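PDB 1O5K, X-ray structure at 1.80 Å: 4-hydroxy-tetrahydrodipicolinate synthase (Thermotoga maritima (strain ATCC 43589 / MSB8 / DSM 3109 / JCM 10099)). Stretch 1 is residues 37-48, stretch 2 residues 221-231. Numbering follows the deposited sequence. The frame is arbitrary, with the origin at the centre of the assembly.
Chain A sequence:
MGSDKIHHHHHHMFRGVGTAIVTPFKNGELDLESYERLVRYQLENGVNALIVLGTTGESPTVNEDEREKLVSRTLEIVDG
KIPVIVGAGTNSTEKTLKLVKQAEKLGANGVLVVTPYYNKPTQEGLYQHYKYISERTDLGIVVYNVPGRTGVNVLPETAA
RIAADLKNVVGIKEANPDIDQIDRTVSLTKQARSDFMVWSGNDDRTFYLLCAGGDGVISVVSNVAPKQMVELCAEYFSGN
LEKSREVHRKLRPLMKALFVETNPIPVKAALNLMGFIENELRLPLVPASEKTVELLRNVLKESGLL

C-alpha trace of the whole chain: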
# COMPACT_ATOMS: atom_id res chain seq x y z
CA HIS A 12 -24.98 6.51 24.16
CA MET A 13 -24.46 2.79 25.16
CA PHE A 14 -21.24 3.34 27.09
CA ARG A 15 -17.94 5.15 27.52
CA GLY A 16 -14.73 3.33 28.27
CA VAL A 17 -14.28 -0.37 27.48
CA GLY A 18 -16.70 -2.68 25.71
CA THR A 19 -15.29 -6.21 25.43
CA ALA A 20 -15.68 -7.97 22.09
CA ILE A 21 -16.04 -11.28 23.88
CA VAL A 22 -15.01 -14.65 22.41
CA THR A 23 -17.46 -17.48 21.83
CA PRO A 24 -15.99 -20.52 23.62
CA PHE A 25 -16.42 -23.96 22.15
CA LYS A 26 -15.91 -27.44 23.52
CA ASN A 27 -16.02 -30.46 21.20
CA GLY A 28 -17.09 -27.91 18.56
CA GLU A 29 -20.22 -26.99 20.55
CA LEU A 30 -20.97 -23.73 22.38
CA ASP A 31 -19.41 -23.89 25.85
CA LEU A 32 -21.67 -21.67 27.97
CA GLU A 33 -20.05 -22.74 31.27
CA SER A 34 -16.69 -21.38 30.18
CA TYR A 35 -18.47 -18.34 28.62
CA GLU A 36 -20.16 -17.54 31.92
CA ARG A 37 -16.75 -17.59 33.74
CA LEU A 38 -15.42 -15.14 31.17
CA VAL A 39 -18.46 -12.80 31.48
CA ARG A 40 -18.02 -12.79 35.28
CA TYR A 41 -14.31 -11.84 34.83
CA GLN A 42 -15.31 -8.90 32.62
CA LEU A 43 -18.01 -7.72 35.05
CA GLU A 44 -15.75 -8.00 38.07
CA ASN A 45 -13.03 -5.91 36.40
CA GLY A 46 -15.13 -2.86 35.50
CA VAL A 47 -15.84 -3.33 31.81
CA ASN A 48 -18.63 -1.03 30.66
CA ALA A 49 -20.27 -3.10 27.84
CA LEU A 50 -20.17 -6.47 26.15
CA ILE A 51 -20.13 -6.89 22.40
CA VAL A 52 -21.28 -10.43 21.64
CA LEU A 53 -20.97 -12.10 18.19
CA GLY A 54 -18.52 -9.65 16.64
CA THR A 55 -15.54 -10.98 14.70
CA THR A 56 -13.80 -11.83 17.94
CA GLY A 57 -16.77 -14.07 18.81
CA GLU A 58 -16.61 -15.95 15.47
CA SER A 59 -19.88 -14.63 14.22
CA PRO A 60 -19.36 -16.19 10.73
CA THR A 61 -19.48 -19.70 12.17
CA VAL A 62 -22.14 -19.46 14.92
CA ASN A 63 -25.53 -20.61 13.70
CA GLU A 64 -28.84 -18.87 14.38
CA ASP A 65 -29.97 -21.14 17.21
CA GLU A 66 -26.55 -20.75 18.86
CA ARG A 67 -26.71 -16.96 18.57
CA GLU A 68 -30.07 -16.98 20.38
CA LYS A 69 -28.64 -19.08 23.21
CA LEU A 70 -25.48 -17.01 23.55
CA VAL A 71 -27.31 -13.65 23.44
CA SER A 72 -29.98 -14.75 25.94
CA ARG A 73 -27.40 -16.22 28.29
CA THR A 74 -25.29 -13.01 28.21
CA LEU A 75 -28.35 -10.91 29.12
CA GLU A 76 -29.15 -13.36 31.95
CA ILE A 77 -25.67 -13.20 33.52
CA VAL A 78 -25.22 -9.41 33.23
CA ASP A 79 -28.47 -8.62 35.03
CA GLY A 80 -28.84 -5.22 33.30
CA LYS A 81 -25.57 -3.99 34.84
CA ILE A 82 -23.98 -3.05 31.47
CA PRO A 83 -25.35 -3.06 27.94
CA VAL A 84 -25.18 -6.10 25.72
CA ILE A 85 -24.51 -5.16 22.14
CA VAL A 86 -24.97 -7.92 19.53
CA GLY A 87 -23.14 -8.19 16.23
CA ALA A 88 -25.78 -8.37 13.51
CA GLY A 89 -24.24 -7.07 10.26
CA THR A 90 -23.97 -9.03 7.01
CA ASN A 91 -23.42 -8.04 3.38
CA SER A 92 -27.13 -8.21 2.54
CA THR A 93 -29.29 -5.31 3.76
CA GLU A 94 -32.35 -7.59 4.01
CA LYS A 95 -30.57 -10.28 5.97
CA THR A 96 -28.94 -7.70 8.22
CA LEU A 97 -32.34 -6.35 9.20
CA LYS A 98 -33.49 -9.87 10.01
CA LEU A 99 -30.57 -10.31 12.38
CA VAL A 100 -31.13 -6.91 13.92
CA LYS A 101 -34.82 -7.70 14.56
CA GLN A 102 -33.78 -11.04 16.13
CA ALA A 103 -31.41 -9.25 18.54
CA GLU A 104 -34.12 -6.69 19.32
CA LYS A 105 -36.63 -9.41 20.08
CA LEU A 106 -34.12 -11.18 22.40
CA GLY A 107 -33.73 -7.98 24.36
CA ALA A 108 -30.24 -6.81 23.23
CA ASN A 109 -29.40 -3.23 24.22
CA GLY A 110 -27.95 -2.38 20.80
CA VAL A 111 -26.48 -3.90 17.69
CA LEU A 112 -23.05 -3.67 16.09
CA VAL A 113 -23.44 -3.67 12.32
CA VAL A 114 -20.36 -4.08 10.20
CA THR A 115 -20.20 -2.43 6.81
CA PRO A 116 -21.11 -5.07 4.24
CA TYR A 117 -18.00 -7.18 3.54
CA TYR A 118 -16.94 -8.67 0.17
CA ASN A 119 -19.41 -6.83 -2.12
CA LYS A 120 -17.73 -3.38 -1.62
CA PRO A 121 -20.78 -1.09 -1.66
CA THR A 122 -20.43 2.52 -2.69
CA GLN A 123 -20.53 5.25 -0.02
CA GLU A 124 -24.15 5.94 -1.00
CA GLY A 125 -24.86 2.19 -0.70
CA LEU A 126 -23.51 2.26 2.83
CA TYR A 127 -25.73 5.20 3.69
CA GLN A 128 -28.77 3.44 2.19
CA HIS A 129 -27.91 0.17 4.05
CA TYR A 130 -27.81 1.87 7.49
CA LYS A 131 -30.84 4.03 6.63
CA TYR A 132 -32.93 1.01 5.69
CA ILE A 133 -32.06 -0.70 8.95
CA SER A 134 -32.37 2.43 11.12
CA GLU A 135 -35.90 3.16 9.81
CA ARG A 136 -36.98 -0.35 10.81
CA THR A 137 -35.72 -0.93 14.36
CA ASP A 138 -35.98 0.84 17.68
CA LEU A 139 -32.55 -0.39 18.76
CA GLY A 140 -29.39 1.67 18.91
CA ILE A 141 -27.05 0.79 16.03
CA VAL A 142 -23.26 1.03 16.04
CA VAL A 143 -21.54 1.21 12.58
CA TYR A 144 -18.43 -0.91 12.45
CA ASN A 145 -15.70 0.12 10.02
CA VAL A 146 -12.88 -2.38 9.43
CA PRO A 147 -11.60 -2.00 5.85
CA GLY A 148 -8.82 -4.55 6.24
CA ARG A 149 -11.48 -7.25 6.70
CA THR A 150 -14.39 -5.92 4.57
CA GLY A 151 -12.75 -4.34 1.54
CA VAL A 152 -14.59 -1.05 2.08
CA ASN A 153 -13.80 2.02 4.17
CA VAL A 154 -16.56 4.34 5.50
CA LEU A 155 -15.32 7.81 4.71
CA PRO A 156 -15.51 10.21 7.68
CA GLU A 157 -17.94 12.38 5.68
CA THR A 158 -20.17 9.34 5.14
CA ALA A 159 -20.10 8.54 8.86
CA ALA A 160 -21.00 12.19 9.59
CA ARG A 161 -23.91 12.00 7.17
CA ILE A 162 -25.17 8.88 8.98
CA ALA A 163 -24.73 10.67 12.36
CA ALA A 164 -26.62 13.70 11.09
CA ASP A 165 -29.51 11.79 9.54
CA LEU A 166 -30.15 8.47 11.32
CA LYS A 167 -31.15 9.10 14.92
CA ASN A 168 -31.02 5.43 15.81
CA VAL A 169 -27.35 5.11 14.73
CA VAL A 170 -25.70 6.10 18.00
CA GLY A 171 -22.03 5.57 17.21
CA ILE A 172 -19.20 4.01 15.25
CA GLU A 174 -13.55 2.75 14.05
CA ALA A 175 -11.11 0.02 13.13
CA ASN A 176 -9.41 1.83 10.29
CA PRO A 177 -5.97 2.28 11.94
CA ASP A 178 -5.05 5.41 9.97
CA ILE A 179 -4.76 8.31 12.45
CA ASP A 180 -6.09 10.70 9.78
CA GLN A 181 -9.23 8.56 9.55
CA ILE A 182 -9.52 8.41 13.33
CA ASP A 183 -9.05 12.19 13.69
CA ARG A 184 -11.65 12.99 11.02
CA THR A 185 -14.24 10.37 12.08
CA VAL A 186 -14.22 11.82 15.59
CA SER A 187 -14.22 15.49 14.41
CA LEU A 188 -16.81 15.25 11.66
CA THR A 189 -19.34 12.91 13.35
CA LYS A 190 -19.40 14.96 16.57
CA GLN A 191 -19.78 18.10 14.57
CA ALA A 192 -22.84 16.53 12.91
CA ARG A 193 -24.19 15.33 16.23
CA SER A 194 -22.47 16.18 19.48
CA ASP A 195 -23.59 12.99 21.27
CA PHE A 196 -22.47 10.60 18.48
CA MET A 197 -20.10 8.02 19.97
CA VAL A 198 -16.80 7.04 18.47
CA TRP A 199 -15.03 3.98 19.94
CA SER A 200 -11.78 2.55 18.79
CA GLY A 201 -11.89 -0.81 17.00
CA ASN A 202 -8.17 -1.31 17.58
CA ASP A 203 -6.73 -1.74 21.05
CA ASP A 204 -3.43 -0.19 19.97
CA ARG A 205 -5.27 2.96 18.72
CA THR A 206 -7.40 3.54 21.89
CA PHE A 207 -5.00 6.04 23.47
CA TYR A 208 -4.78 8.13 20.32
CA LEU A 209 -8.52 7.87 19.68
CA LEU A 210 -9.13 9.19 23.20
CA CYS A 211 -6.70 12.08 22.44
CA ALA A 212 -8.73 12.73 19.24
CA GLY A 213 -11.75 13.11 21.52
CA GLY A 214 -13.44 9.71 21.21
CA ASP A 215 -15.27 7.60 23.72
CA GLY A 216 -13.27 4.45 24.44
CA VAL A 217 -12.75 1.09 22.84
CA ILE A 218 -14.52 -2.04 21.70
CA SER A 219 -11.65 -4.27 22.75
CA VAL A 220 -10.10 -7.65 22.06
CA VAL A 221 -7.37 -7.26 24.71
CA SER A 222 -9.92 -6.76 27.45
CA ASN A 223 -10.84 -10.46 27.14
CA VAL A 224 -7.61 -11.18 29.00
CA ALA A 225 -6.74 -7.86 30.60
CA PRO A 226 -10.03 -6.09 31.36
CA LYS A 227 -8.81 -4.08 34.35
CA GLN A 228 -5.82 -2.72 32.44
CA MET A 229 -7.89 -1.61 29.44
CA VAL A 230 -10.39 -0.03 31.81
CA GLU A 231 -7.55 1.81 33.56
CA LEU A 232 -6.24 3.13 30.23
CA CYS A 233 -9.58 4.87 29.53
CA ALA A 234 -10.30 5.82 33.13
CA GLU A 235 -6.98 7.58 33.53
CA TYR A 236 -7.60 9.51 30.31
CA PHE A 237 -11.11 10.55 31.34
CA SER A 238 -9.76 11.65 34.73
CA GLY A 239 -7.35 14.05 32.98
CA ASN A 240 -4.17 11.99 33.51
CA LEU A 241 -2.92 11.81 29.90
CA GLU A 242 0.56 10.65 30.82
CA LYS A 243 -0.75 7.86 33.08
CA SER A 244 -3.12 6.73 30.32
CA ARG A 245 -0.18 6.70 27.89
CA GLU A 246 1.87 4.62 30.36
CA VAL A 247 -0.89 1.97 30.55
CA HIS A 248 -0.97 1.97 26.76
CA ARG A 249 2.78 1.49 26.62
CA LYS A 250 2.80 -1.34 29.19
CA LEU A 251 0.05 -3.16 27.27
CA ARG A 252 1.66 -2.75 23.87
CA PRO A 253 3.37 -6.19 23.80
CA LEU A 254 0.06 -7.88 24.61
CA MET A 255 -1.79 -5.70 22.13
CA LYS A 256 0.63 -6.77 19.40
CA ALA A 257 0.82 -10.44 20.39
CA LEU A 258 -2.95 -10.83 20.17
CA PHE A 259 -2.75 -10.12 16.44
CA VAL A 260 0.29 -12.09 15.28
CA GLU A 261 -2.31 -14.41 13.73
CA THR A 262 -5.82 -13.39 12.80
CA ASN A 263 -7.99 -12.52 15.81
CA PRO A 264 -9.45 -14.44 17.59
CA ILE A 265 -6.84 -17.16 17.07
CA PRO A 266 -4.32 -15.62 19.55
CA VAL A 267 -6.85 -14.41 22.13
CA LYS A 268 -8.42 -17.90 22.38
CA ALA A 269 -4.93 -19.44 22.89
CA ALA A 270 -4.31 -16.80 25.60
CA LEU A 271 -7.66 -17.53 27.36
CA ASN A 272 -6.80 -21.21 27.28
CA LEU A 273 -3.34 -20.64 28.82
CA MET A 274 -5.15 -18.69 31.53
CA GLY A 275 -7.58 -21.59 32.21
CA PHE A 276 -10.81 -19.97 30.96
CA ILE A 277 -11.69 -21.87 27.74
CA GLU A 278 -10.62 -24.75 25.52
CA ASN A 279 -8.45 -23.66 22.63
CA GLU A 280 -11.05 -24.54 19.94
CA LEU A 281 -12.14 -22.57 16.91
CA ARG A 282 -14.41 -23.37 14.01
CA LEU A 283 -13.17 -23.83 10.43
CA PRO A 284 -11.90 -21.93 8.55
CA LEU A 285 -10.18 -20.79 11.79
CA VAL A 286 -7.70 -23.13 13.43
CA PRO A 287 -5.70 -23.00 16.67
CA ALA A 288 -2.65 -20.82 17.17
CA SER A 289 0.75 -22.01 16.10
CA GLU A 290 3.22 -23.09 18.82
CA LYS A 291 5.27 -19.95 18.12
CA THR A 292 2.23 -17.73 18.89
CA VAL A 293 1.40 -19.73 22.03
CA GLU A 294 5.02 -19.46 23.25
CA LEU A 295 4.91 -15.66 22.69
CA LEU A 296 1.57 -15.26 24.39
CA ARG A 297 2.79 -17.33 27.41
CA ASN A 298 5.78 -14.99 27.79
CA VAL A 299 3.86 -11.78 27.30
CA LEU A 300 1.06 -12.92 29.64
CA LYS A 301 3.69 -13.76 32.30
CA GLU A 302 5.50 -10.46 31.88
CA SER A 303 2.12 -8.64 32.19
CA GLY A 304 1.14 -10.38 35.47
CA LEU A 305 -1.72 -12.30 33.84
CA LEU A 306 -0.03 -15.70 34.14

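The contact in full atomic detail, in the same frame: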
# COMPACT_ATOMS: atom_id res chain seq x y z
N ARG A 37 -17.97 -17.94 32.99
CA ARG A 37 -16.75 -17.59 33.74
C ARG A 37 -16.07 -16.34 33.18
O ARG A 37 -15.55 -15.50 33.93
CB ARG A 37 -15.71 -18.73 33.73
CG ARG A 37 -16.00 -19.90 34.61
CD ARG A 37 -14.74 -20.80 34.90
NE ARG A 37 -14.18 -21.46 33.70
CZ ARG A 37 -14.49 -22.70 33.29
NH1 ARG A 37 -15.37 -23.45 33.97
NH2 ARG A 37 -13.93 -23.21 32.19
N LEU A 38 -16.03 -16.27 31.86
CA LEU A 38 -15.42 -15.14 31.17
C LEU A 38 -16.26 -13.87 31.37
O LEU A 38 -15.69 -12.81 31.63
CB LEU A 38 -15.22 -15.46 29.69
CG LEU A 38 -14.40 -14.43 28.93
CD1 LEU A 38 -13.05 -14.19 29.65
CD2 LEU A 38 -14.19 -14.83 27.45
N VAL A 39 -17.58 -13.98 31.26
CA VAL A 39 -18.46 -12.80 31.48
C VAL A 39 -18.25 -12.31 32.91
O VAL A 39 -18.04 -11.14 33.11
CB VAL A 39 -19.92 -13.13 31.22
CG1 VAL A 39 -20.86 -11.97 31.64
CG2 VAL A 39 -20.11 -13.49 29.73
N ARG A 40 -18.21 -13.21 33.89
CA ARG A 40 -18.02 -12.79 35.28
C ARG A 40 -16.67 -12.05 35.49
O ARG A 40 -16.60 -11.03 36.18
CB ARG A 40 -18.19 -13.96 36.24
CG ARG A 40 -19.62 -14.49 36.25
CD ARG A 40 -19.89 -15.63 37.27
NE ARG A 40 -21.25 -16.11 37.05
CZ ARG A 40 -22.36 -15.45 37.40
NH1 ARG A 40 -22.28 -14.28 38.05
NH2 ARG A 40 -23.56 -15.95 37.12
N TYR A 41 -15.62 -12.53 34.84
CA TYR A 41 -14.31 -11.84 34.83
C TYR A 41 -14.37 -10.43 34.27
O TYR A 41 -13.72 -9.54 34.79
CB TYR A 41 -13.34 -12.72 34.03
CG TYR A 41 -11.89 -12.28 33.90
CD1 TYR A 41 -11.09 -12.07 35.02
CD2 TYR A 41 -11.29 -12.20 32.64
CE1 TYR A 41 -9.76 -11.74 34.88
CE2 TYR A 41 -9.94 -11.86 32.51
CZ TYR A 41 -9.17 -11.65 33.61
OH TYR A 41 -7.82 -11.35 33.45
N GLN A 42 -15.12 -10.24 33.18
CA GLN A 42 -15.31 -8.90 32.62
C GLN A 42 -16.04 -7.99 33.63
O GLN A 42 -15.62 -6.85 33.87
CB GLN A 42 -16.10 -8.99 31.32
CG GLN A 42 -15.36 -9.83 30.27
CD GLN A 42 -14.01 -9.22 29.91
OE1 GLN A 42 -13.90 -8.03 29.62
NE2 GLN A 42 -12.99 -10.04 29.92
N LEU A 43 -17.14 -8.49 34.17
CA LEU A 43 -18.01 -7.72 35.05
C LEU A 43 -17.26 -7.30 36.29
O LEU A 43 -17.37 -6.16 36.73
CB LEU A 43 -19.23 -8.53 35.46
CG LEU A 43 -20.32 -8.64 34.37
CD1 LEU A 43 -21.32 -9.72 34.75
CD2 LEU A 43 -21.00 -7.29 34.10
N GLU A 44 -16.47 -8.23 36.82
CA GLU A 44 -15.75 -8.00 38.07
C GLU A 44 -14.61 -7.00 37.92
O GLU A 44 -14.13 -6.43 38.89
CB GLU A 44 -15.20 -9.32 38.61
N ASN A 45 -14.13 -6.82 36.70
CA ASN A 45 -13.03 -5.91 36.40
C ASN A 45 -13.42 -4.58 35.76
O ASN A 45 -12.57 -3.87 35.21
CB ASN A 45 -11.99 -6.67 35.58
CG ASN A 45 -11.21 -7.60 36.45
OD1 ASN A 45 -10.45 -7.14 37.32
ND2 ASN A 45 -11.46 -8.91 36.32
N GLY A 46 -14.72 -4.23 35.83
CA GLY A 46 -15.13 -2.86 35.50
C GLY A 46 -15.38 -2.51 34.05
O GLY A 46 -15.51 -1.33 33.69
N VAL A 47 -15.48 -3.53 33.20
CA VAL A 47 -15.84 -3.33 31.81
C VAL A 47 -17.25 -2.71 31.72
O VAL A 47 -18.12 -3.01 32.52
CB VAL A 47 -15.66 -4.70 31.08
CG1 VAL A 47 -16.41 -4.83 29.82
CG2 VAL A 47 -14.16 -4.92 30.85
N ASN A 48 -17.45 -1.83 30.73
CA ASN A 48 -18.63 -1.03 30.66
C ASN A 48 -19.68 -1.48 29.64
O ASN A 48 -20.76 -0.95 29.62
CB ASN A 48 -18.27 0.44 30.46
CG ASN A 48 -17.96 1.12 31.82
OD1 ASN A 48 -18.44 0.66 32.85
ND2 ASN A 48 -17.18 2.15 31.82
N VAL A 221 -8.27 -7.10 23.57
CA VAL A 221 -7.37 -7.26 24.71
C VAL A 221 -8.07 -7.37 26.05
O VAL A 221 -7.58 -8.05 26.95
CB VAL A 221 -6.31 -6.07 24.79
CG1 VAL A 221 -5.43 -6.27 25.99
CG2 VAL A 221 -5.40 -6.01 23.54
N SER A 222 -9.18 -6.65 26.23
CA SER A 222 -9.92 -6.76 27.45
C SER A 222 -10.46 -8.15 27.77
O SER A 222 -10.85 -8.39 28.92
CB SER A 222 -11.08 -5.76 27.49
OG SER A 222 -12.02 -5.98 26.43
N ASN A 223 -10.50 -9.08 26.80
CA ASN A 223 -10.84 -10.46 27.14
C ASN A 223 -9.89 -11.02 28.20
O ASN A 223 -10.31 -11.77 29.08
CB ASN A 223 -10.76 -11.35 25.91
CG ASN A 223 -12.02 -11.30 25.05
OD1 ASN A 223 -12.99 -12.05 25.29
ND2 ASN A 223 -12.00 -10.46 24.00
N VAL A 224 -8.61 -10.67 28.09
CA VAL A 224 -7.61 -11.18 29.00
C VAL A 224 -7.17 -10.19 30.04
O VAL A 224 -6.85 -10.58 31.16
CB VAL A 224 -6.37 -11.76 28.27
CG1 VAL A 224 -6.79 -12.94 27.36
CG2 VAL A 224 -5.65 -10.72 27.49
N ALA A 225 -7.20 -8.90 29.69
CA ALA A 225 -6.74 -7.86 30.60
C ALA A 225 -7.77 -6.74 30.75
O ALA A 225 -7.48 -5.58 30.42
CB ALA A 225 -5.44 -7.30 30.02
N PRO A 226 -8.96 -7.06 31.26
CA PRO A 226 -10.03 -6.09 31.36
C PRO A 226 -9.68 -4.92 32.26
O PRO A 226 -9.95 -3.78 31.91
CB PRO A 226 -11.21 -6.91 31.91
CG PRO A 226 -10.56 -8.05 32.61
CD PRO A 226 -9.39 -8.39 31.73
N LYS A 227 -9.09 -5.18 33.42
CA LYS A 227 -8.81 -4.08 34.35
C LYS A 227 -7.84 -3.08 33.78
O LYS A 227 -8.02 -1.88 33.98
CB LYS A 227 -8.24 -4.64 35.65
CG LYS A 227 -7.80 -3.62 36.71
CD LYS A 227 -7.42 -4.44 37.96
CE LYS A 227 -6.29 -3.83 38.75
NZ LYS A 227 -5.84 -4.78 39.82
N GLN A 228 -6.85 -3.58 33.04
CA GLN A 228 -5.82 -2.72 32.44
C GLN A 228 -6.39 -1.86 31.33
O GLN A 228 -6.11 -0.64 31.25
CB GLN A 228 -4.62 -3.57 31.96
CG GLN A 228 -3.89 -4.23 33.10
CD GLN A 228 -4.63 -5.38 33.81
OE1 GLN A 228 -5.37 -6.17 33.19
NE2 GLN A 228 -4.40 -5.49 35.12
N MET A 229 -7.22 -2.45 30.46
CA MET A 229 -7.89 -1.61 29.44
C MET A 229 -8.84 -0.59 30.05
O MET A 229 -8.93 0.55 29.60
CB MET A 229 -8.65 -2.48 28.44
CG MET A 229 -7.77 -3.26 27.54
SD MET A 229 -6.67 -2.20 26.47
CE MET A 229 -7.73 -1.38 25.37
N VAL A 230 -9.52 -0.97 31.11
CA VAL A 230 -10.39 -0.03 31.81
C VAL A 230 -9.59 1.11 32.38
O VAL A 230 -10.01 2.25 32.29
CB VAL A 230 -11.19 -0.76 32.93
CG1 VAL A 230 -11.87 0.20 33.88
CG2 VAL A 230 -12.21 -1.64 32.31
N GLU A 231 -8.45 0.80 33.00
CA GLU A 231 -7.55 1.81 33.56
C GLU A 231 -7.02 2.78 32.49
O GLU A 231 -6.87 3.94 32.77
CB GLU A 231 -6.38 1.12 34.26
CG GLU A 231 -5.27 2.00 34.79
CD GLU A 231 -4.08 1.21 35.39
OE1 GLU A 231 -3.34 1.82 36.22
OE2 GLU A 231 -3.87 0.02 35.00

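Two side chains from the helix of the first stretch supply the hydrogen bonds of this contact, and both spend their donors on backbone carbonyls just ahead of the second helix. Tyr41 OH donates to Val224 O at 2.6 Å, and Gln42 NE2 donates to Ser222 O at 2.9 Å with an N-H...O angle of 152°. These acceptors lie where regular helical bonding has not yet begun, so their oxygens are free to take partners from across the contact. Asn223 O sits between them, 3.3 Å from Gln42 NE2 and 3.5 Å from Tyr41 CE2, near the plane of the tyrosine ring at its edge.

The other end of the Gln42 amide is accounted for separately. Its OE1 lies 3.1 Å from Ser222 O, a meeting of two acceptors, and finds its hydrogen bond elsewhere in the structure. Ser222 OG and Asn223 OD1 are likewise satisfied elsewhere, so this contact need not serve them.

Pro226, the first residue of the second helix, has no amide hydrogen to place, and its ring is used for packing. Its CG stands 4.1 Å from the centroid of the Tyr41 ring, 19° off the normal, a CH-pi contact over the face; the same tyrosine thus packs through its ring and bonds through its hydroxyl. Pro226 CG also meets Asn45 CB at 3.6 Å, while Pro226 CB meets Val47 CG2 at 3.7 Å.

Asn45 faces the second helix but turns its amide donor homeward: ND2 bonds Tyr41 O at 2.8 Å, an acceptor that otherwise receives only a weak bond from Asn45 N. One helical turn beyond Pro226, Val230 CG2 packs 3.6 Å from Gly46 O and 4.1 Å from Val47 CG2. Gly46 adopts a positive phi of 85°, and an ideal CB there would lie 3.7 Å from Val230 CG1.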